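Local coordinates for malonyl CoA-acyl carrier protein transacylase (Staphylococcus aureus, PDB 3IM9), which catalyses transfer of the malonyl group from malonyl-CoA to holo-acyl carrier protein, supplying malonyl-ACP for bacterial fatty acid biosynthesis, at residues Asp29-Asn34 with Thr55-Glu60; Asn239-Thr244 with Thr267-Asp272. All coordinates share one frame; numbering follows the deposited sequence.

Contact 1 (Asp29-Asn34 with Thr55-Glu60); sequences DLFNNN and TMFTDE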
loop_
_atom_site.group_PDB
_atom_site.type_symbol
_atom_site.label_atom_id
_atom_site.label_comp_id
_atom_site.label_asym_id
_atom_site.label_seq_id
_atom_site.Cartn_x
_atom_site.Cartn_y
_atom_site.Cartn_z
ATOM N N ASP A 29 -15.633 13.161 -7.219
ATOM C CA ASP A 29 -16.620 13.767 -6.388
ATOM C C ASP A 29 -16.066 14.805 -5.455
ATOM O O ASP A 29 -16.845 15.677 -4.931
ATOM C CB ASP A 29 -17.410 12.698 -5.656
ATOM C CG ASP A 29 -16.528 11.796 -4.722
ATOM O OD1 ASP A 29 -17.080 11.295 -3.711
ATOM O OD2 ASP A 29 -15.330 11.661 -5.071
ATOM N N LEU A 30 -14.779 14.751 -5.149
ATOM C CA LEU A 30 -14.174 15.744 -4.245
ATOM C C LEU A 30 -13.869 17.063 -4.951
ATOM O O LEU A 30 -13.882 18.119 -4.323
ATOM C CB LEU A 30 -12.858 15.120 -3.663
ATOM C CG LEU A 30 -13.058 13.864 -2.797
ATOM C CD1 LEU A 30 -11.652 13.301 -2.552
ATOM C CD2 LEU A 30 -13.752 14.185 -1.486
ATOM N N PHE A 31 -13.432 16.956 -6.211
ATOM C CA PHE A 31 -12.791 18.073 -6.875
ATOM C C PHE A 31 -13.823 19.233 -7.017
ATOM O O PHE A 31 -14.923 19.056 -7.626
ATOM C CB PHE A 31 -12.216 17.647 -8.240
ATOM C CG PHE A 31 -11.395 18.636 -8.869
ATOM C CD1 PHE A 31 -11.624 19.041 -10.186
ATOM C CD2 PHE A 31 -10.251 19.165 -8.178
ATOM C CE1 PHE A 31 -10.701 20.010 -10.772
ATOM C CE2 PHE A 31 -9.369 20.053 -8.762
ATOM C CZ PHE A 31 -9.585 20.484 -10.085
ATOM N N ASN A 32 -13.378 20.392 -6.511
ATOM C CA ASN A 32 -14.253 21.617 -6.485
ATOM C C ASN A 32 -15.488 21.487 -5.671
ATOM O O ASN A 32 -16.376 22.333 -5.830
ATOM C CB ASN A 32 -14.610 22.073 -7.913
ATOM C CG ASN A 32 -13.336 22.531 -8.696
ATOM O OD1 ASN A 32 -12.463 23.180 -8.101
ATOM N ND2 ASN A 32 -13.204 22.167 -9.962
ATOM N N ASN A 33 -15.571 20.451 -4.829
ATOM C CA ASN A 33 -16.679 20.285 -3.875
ATOM C C ASN A 33 -16.272 20.303 -2.428
ATOM O O ASN A 33 -17.099 20.145 -1.533
ATOM C CB ASN A 33 -17.467 18.972 -4.197
ATOM C CG ASN A 33 -18.154 19.052 -5.557
ATOM O OD1 ASN A 33 -18.866 20.028 -5.828
ATOM N ND2 ASN A 33 -17.937 18.051 -6.442
ATOM N N ASN A 34 -14.973 20.345 -2.186
ATOM C CA ASN A 34 -14.449 20.432 -0.862
ATOM C C ASN A 34 -13.166 21.168 -0.916
ATOM O O ASN A 34 -12.275 20.777 -1.694
ATOM C CB ASN A 34 -14.297 19.024 -0.251
ATOM C CG ASN A 34 -13.713 19.071 1.140
ATOM O OD1 ASN A 34 -12.500 19.237 1.316
ATOM N ND2 ASN A 34 -14.585 19.056 2.143
ATOM N N THR A 55 -6.249 11.520 -15.597
ATOM C CA THR A 55 -5.930 10.079 -15.476
ATOM C C THR A 55 -6.781 9.434 -14.383
ATOM O O THR A 55 -7.313 8.308 -14.569
ATOM C CB THR A 55 -4.451 9.865 -15.246
ATOM O OG1 THR A 55 -3.735 10.405 -16.349
ATOM C CG2 THR A 55 -4.089 8.324 -15.203
ATOM N N MET A 56 -7.001 10.178 -13.273
ATOM C CA MET A 56 -7.845 9.698 -12.188
ATOM C C MET A 56 -9.362 9.663 -12.590
ATOM O O MET A 56 -10.114 8.720 -12.278
ATOM C CB MET A 56 -7.711 10.584 -10.943
ATOM C CG MET A 56 -6.297 10.357 -10.323
ATOM S SD MET A 56 -5.937 11.576 -9.063
ATOM C CE MET A 56 -7.078 11.073 -7.736
ATOM N N PHE A 57 -9.830 10.727 -13.225
ATOM C CA PHE A 57 -11.269 10.890 -13.384
ATOM C C PHE A 57 -11.853 10.250 -14.632
ATOM O O PHE A 57 -13.025 9.803 -14.493
ATOM C CB PHE A 57 -11.645 12.413 -13.454
ATOM C CG PHE A 57 -11.225 13.246 -12.244
ATOM C CD1 PHE A 57 -10.889 12.716 -10.973
ATOM C CD2 PHE A 57 -11.219 14.677 -12.409
ATOM C CE1 PHE A 57 -10.486 13.556 -9.880
ATOM C CE2 PHE A 57 -10.851 15.463 -11.316
ATOM C CZ PHE A 57 -10.510 14.946 -10.056
ATOM N N THR A 58 -11.160 10.256 -15.769
ATOM C CA THR A 58 -11.734 9.726 -16.987
ATOM C C THR A 58 -10.758 8.735 -17.686
ATOM O O THR A 58 -11.243 7.851 -18.417
ATOM C CB THR A 58 -12.134 10.846 -17.965
ATOM O OG1 THR A 58 -11.109 11.808 -18.076
ATOM C CG2 THR A 58 -13.297 11.624 -17.364
ATOM N N ASP A 59 -9.438 8.867 -17.498
ATOM C CA ASP A 59 -8.398 7.979 -18.025
ATOM C C ASP A 59 -8.614 7.632 -19.507
ATOM O O ASP A 59 -8.686 6.451 -19.879
ATOM C CB ASP A 59 -8.301 6.732 -17.220
ATOM C CG ASP A 59 -7.001 5.999 -17.497
ATOM O OD1 ASP A 59 -6.965 4.763 -17.176
ATOM O OD2 ASP A 59 -6.042 6.635 -17.975
ATOM N N GLU A 60 -8.614 8.660 -20.325
ATOM C CA GLU A 60 -8.904 8.380 -21.746
ATOM C C GLU A 60 -7.729 7.580 -22.389
ATOM O O GLU A 60 -7.980 6.935 -23.439
ATOM C CB GLU A 60 -9.134 9.682 -22.486
ATOM C CG GLU A 60 -7.864 10.477 -22.593
ATOM C CD GLU A 60 -7.896 11.739 -23.558
ATOM O OE1 GLU A 60 -8.840 11.879 -24.391
ATOM O OE2 GLU A 60 -6.936 12.547 -23.458
#

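Contact 2 (Asn239-Thr244 with Thr267-Asp272); sequences NAQGET and TEWLID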
loop_
_atom_site.group_PDB
_atom_site.type_symbol
_atom_site.label_atom_id
_atom_site.label_comp_id
_atom_site.label_asym_id
_atom_site.label_seq_id
_atom_site.Cartn_x
_atom_site.Cartn_y
_atom_site.Cartn_z
ATOM N N ASN A 239 8.881 -4.431 8.562
ATOM C CA ASN A 239 9.125 -5.093 9.891
ATOM C C ASN A 239 7.925 -5.214 10.769
ATOM O O ASN A 239 7.999 -5.834 11.836
ATOM C CB ASN A 239 10.275 -4.293 10.640
ATOM C CG ASN A 239 9.842 -2.856 11.039
ATOM O OD1 ASN A 239 8.794 -2.359 10.603
ATOM N ND2 ASN A 239 10.631 -2.176 11.945
ATOM N N ALA A 240 6.772 -4.688 10.306
ATOM C CA ALA A 240 5.492 -4.854 11.040
ATOM C C ALA A 240 5.574 -4.300 12.444
ATOM O O ALA A 240 4.934 -4.901 13.336
ATOM C CB ALA A 240 4.997 -6.346 11.033
ATOM N N GLN A 241 6.261 -3.196 12.636
ATOM C CA GLN A 241 6.223 -2.567 13.967
ATOM C C GLN A 241 6.108 -1.067 13.804
ATOM O O GLN A 241 6.514 -0.512 12.755
ATOM C CB GLN A 241 7.498 -2.906 14.771
ATOM C CG GLN A 241 7.706 -4.381 15.045
ATOM C CD GLN A 241 9.047 -4.627 15.762
ATOM O OE1 GLN A 241 9.317 -5.742 16.226
ATOM N NE2 GLN A 241 9.879 -3.614 15.826
ATOM N N GLY A 242 5.542 -0.387 14.816
ATOM C CA GLY A 242 5.438 1.108 14.817
ATOM C C GLY A 242 6.769 1.771 14.851
ATOM O O GLY A 242 7.709 1.358 15.609
ATOM N N GLU A 243 6.934 2.764 13.997
ATOM C CA GLU A 243 8.218 3.516 13.914
ATOM C C GLU A 243 7.875 4.992 13.951
ATOM O O GLU A 243 6.892 5.430 13.341
ATOM C CB GLU A 243 9.096 3.210 12.676
ATOM C CG GLU A 243 9.462 1.719 12.569
ATOM C CD GLU A 243 10.479 1.303 13.623
ATOM O OE1 GLU A 243 10.946 2.168 14.459
ATOM O OE2 GLU A 243 10.850 0.106 13.591
ATOM N N THR A 244 8.720 5.826 14.560
ATOM C CA THR A 244 8.545 7.303 14.511
ATOM C C THR A 244 9.777 8.017 14.075
ATOM O O THR A 244 9.720 9.183 13.668
ATOM C CB THR A 244 8.067 7.888 15.899
ATOM O OG1 THR A 244 9.053 7.509 16.857
ATOM C CG2 THR A 244 6.737 7.260 16.330
ATOM N N THR A 267 -1.107 -5.775 10.968
ATOM C CA THR A 267 -2.435 -5.742 11.504
ATOM C C THR A 267 -2.440 -6.325 12.933
ATOM O O THR A 267 -3.052 -5.705 13.874
ATOM C CB THR A 267 -3.428 -6.514 10.619
ATOM O OG1 THR A 267 -3.453 -5.864 9.329
ATOM C CG2 THR A 267 -4.860 -6.422 11.176
ATOM N N GLU A 268 -1.769 -7.453 13.087
ATOM C CA GLU A 268 -1.741 -8.151 14.413
ATOM C C GLU A 268 -1.029 -7.277 15.447
ATOM O O GLU A 268 -1.505 -7.172 16.614
ATOM C CB GLU A 268 -1.102 -9.495 14.264
ATOM C CG GLU A 268 -2.083 -10.409 13.473
ATOM C CD GLU A 268 -1.592 -11.833 13.312
ATOM O OE1 GLU A 268 -0.357 -12.004 13.339
ATOM O OE2 GLU A 268 -2.512 -12.685 13.054
ATOM N N TRP A 269 0.018 -6.567 15.062
ATOM C CA TRP A 269 0.792 -5.744 16.004
ATOM C C TRP A 269 -0.104 -4.632 16.463
ATOM O O TRP A 269 -0.125 -4.286 17.654
ATOM C CB TRP A 269 2.019 -5.216 15.323
ATOM C CG TRP A 269 2.930 -4.463 16.270
ATOM C CD1 TRP A 269 4.009 -4.997 16.982
ATOM C CD2 TRP A 269 2.930 -3.052 16.543
ATOM N NE1 TRP A 269 4.666 -3.990 17.673
ATOM C CE2 TRP A 269 4.018 -2.791 17.447
ATOM C CE3 TRP A 269 2.068 -1.973 16.157
ATOM C CZ2 TRP A 269 4.287 -1.488 17.928
ATOM C CZ3 TRP A 269 2.348 -0.688 16.609
ATOM C CH2 TRP A 269 3.449 -0.466 17.496
ATOM N N LEU A 270 -0.934 -4.094 15.567
ATOM C CA LEU A 270 -1.740 -2.985 15.937
ATOM C C LEU A 270 -2.823 -3.438 16.841
ATOM O O LEU A 270 -3.094 -2.747 17.872
ATOM C CB LEU A 270 -2.396 -2.378 14.635
ATOM C CG LEU A 270 -1.379 -1.446 14.005
ATOM C CD1 LEU A 270 -1.899 -1.044 12.567
ATOM C CD2 LEU A 270 -1.127 -0.175 14.791
ATOM N N ILE A 271 -3.398 -4.596 16.575
ATOM C CA ILE A 271 -4.472 -5.127 17.463
ATOM C C ILE A 271 -3.859 -5.451 18.864
ATOM O O ILE A 271 -4.500 -5.116 19.901
ATOM C CB ILE A 271 -5.088 -6.346 16.833
ATOM C CG1 ILE A 271 -5.821 -5.905 15.523
ATOM C CG2 ILE A 271 -6.086 -7.016 17.820
ATOM C CD1 ILE A 271 -6.373 -7.073 14.726
ATOM N N ASP A 272 -2.644 -5.931 18.897
ATOM C CA ASP A 272 -1.990 -6.183 20.171
ATOM C C ASP A 272 -1.642 -4.894 20.951
ATOM O O ASP A 272 -1.366 -4.971 22.120
ATOM C CB ASP A 272 -0.740 -6.974 19.914
ATOM C CG ASP A 272 -1.007 -8.409 19.511
ATOM O OD1 ASP A 272 -2.125 -8.894 19.551
ATOM O OD2 ASP A 272 -0.026 -9.028 19.130
#

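Contact 1 (Asp29-Asn34 with Thr55-Glu60)
Phe57 and Phe31 meet as a single aromatic pair, and nearly all the surface buried between Asp29-Asn34 and Thr55-Glu60 belongs to them. The pair illustrates how two rings can join a loop to a helix end without directional bonds. Phe57, the last helical residue of helix 52-57, reaches across with the far end of its ring: CZ comes to 3.7 Å from CB of Phe31, and CE2 to 3.8 Å from CD1 of Phe31. The touching part of Phe31 is therefore its root and one near corner of its ring. The ring centroids are 5.7 Å apart and the planes are inclined at 49°, an oblique pairing that is neither a stack nor a T-shape. With CG anti to the backbone N (chi1 -171°), the Phe31 ring packs on Thr38, Leu41 and Thr42 of helix 35-47 while its CB and CG meet Phe57. Over the centre of one face of the Phe31 ring sits CG of Asn32, 4.1 Å above the plane.

The backbone carrying Phe31 forms a type II beta turn, closed by Asn33 N donating to Leu30 O at 2.9 Å. The side chain of Asn33 adds a second tie, ND2 to Asp29 O at 3.0 Å, with the donor well above the carbonyl plane. Nearby, a backbone hydrogen bond links Met56 with Gly25, and Phe57 touches Gln28.

No hydrogen bond joins the two segments. At this surface position the pair itself probably gains from dispersion and from partial removal of two rings from water, with little directional preference.

Contact 2 (Asn239-Thr244 with Thr267-Asp272)
Ala240 makes the first touch, through its backbone: its carbonyl O lies 3.5 Å from CB of Trp269 and close to CG as well, where the indole leaves helix 263-272. Just before it, Asn239 OD1 takes a weak bond from Gln241 N.

Gln241 follows with its CA over the five-membered ring of Trp269, 4.1 Å from the centroid and only 9° off the ring normal, a CH-pi contact. Its side chain crosses the indole at about a right angle, and CG passes 4.0 Å from NE1 of Trp269. Gly242 then carries the backbone across the six-membered ring, its N 3.4 Å from CH2 of Trp269 and on the same face as Gln241 CA. The case shows an indole face serving as a platform for a backbone turn: with CG anti to the backbone N (chi1 -175°), Trp269 extends its ring beneath this peptide. The in-plane edge of the indole meets CD2 of Leu270.

The CB of Glu243 points away from the helix, and its OE2 accepts a 2.8 Å bond from Asn239 ND2 through the anti lone pair, tying the ends of the loop together.

Beyond the indole, Glu243 pairs by backbone with Val234 in the small antiparallel sheet and rests on helix 246-256. Helix 263-272 packs Leu270 against strands 92-95 and 275-281, so Trp269 carries this helix, one of those packed on the parallel sheet, against the turn of the two-stranded hairpin.

In the fold
Both segments of contact 1 come earlier in the chain than either segment of contact 2, and the contacts lie on opposite sides of its centre, with centres 33 Å apart and nearest atoms about 23 Å apart. Both belong to the acyl transferase domain. Contact 1 joins the loop between strand 11-16 and helix 35-47 to the end of helix 52-57; contact 2 joins the hairpin of strands 234-235 and 242-243 to helix 263-272. The four-stranded parallel sheet relates them: strand 11-16 leads into the loop of contact 1, and helix 263-272 precedes strand 275-281, which lies next to strand 11-16. Sharing no residue, each ties its own elements, away from the probable catalytic Ser97 and His207 and the crystal's calcium site.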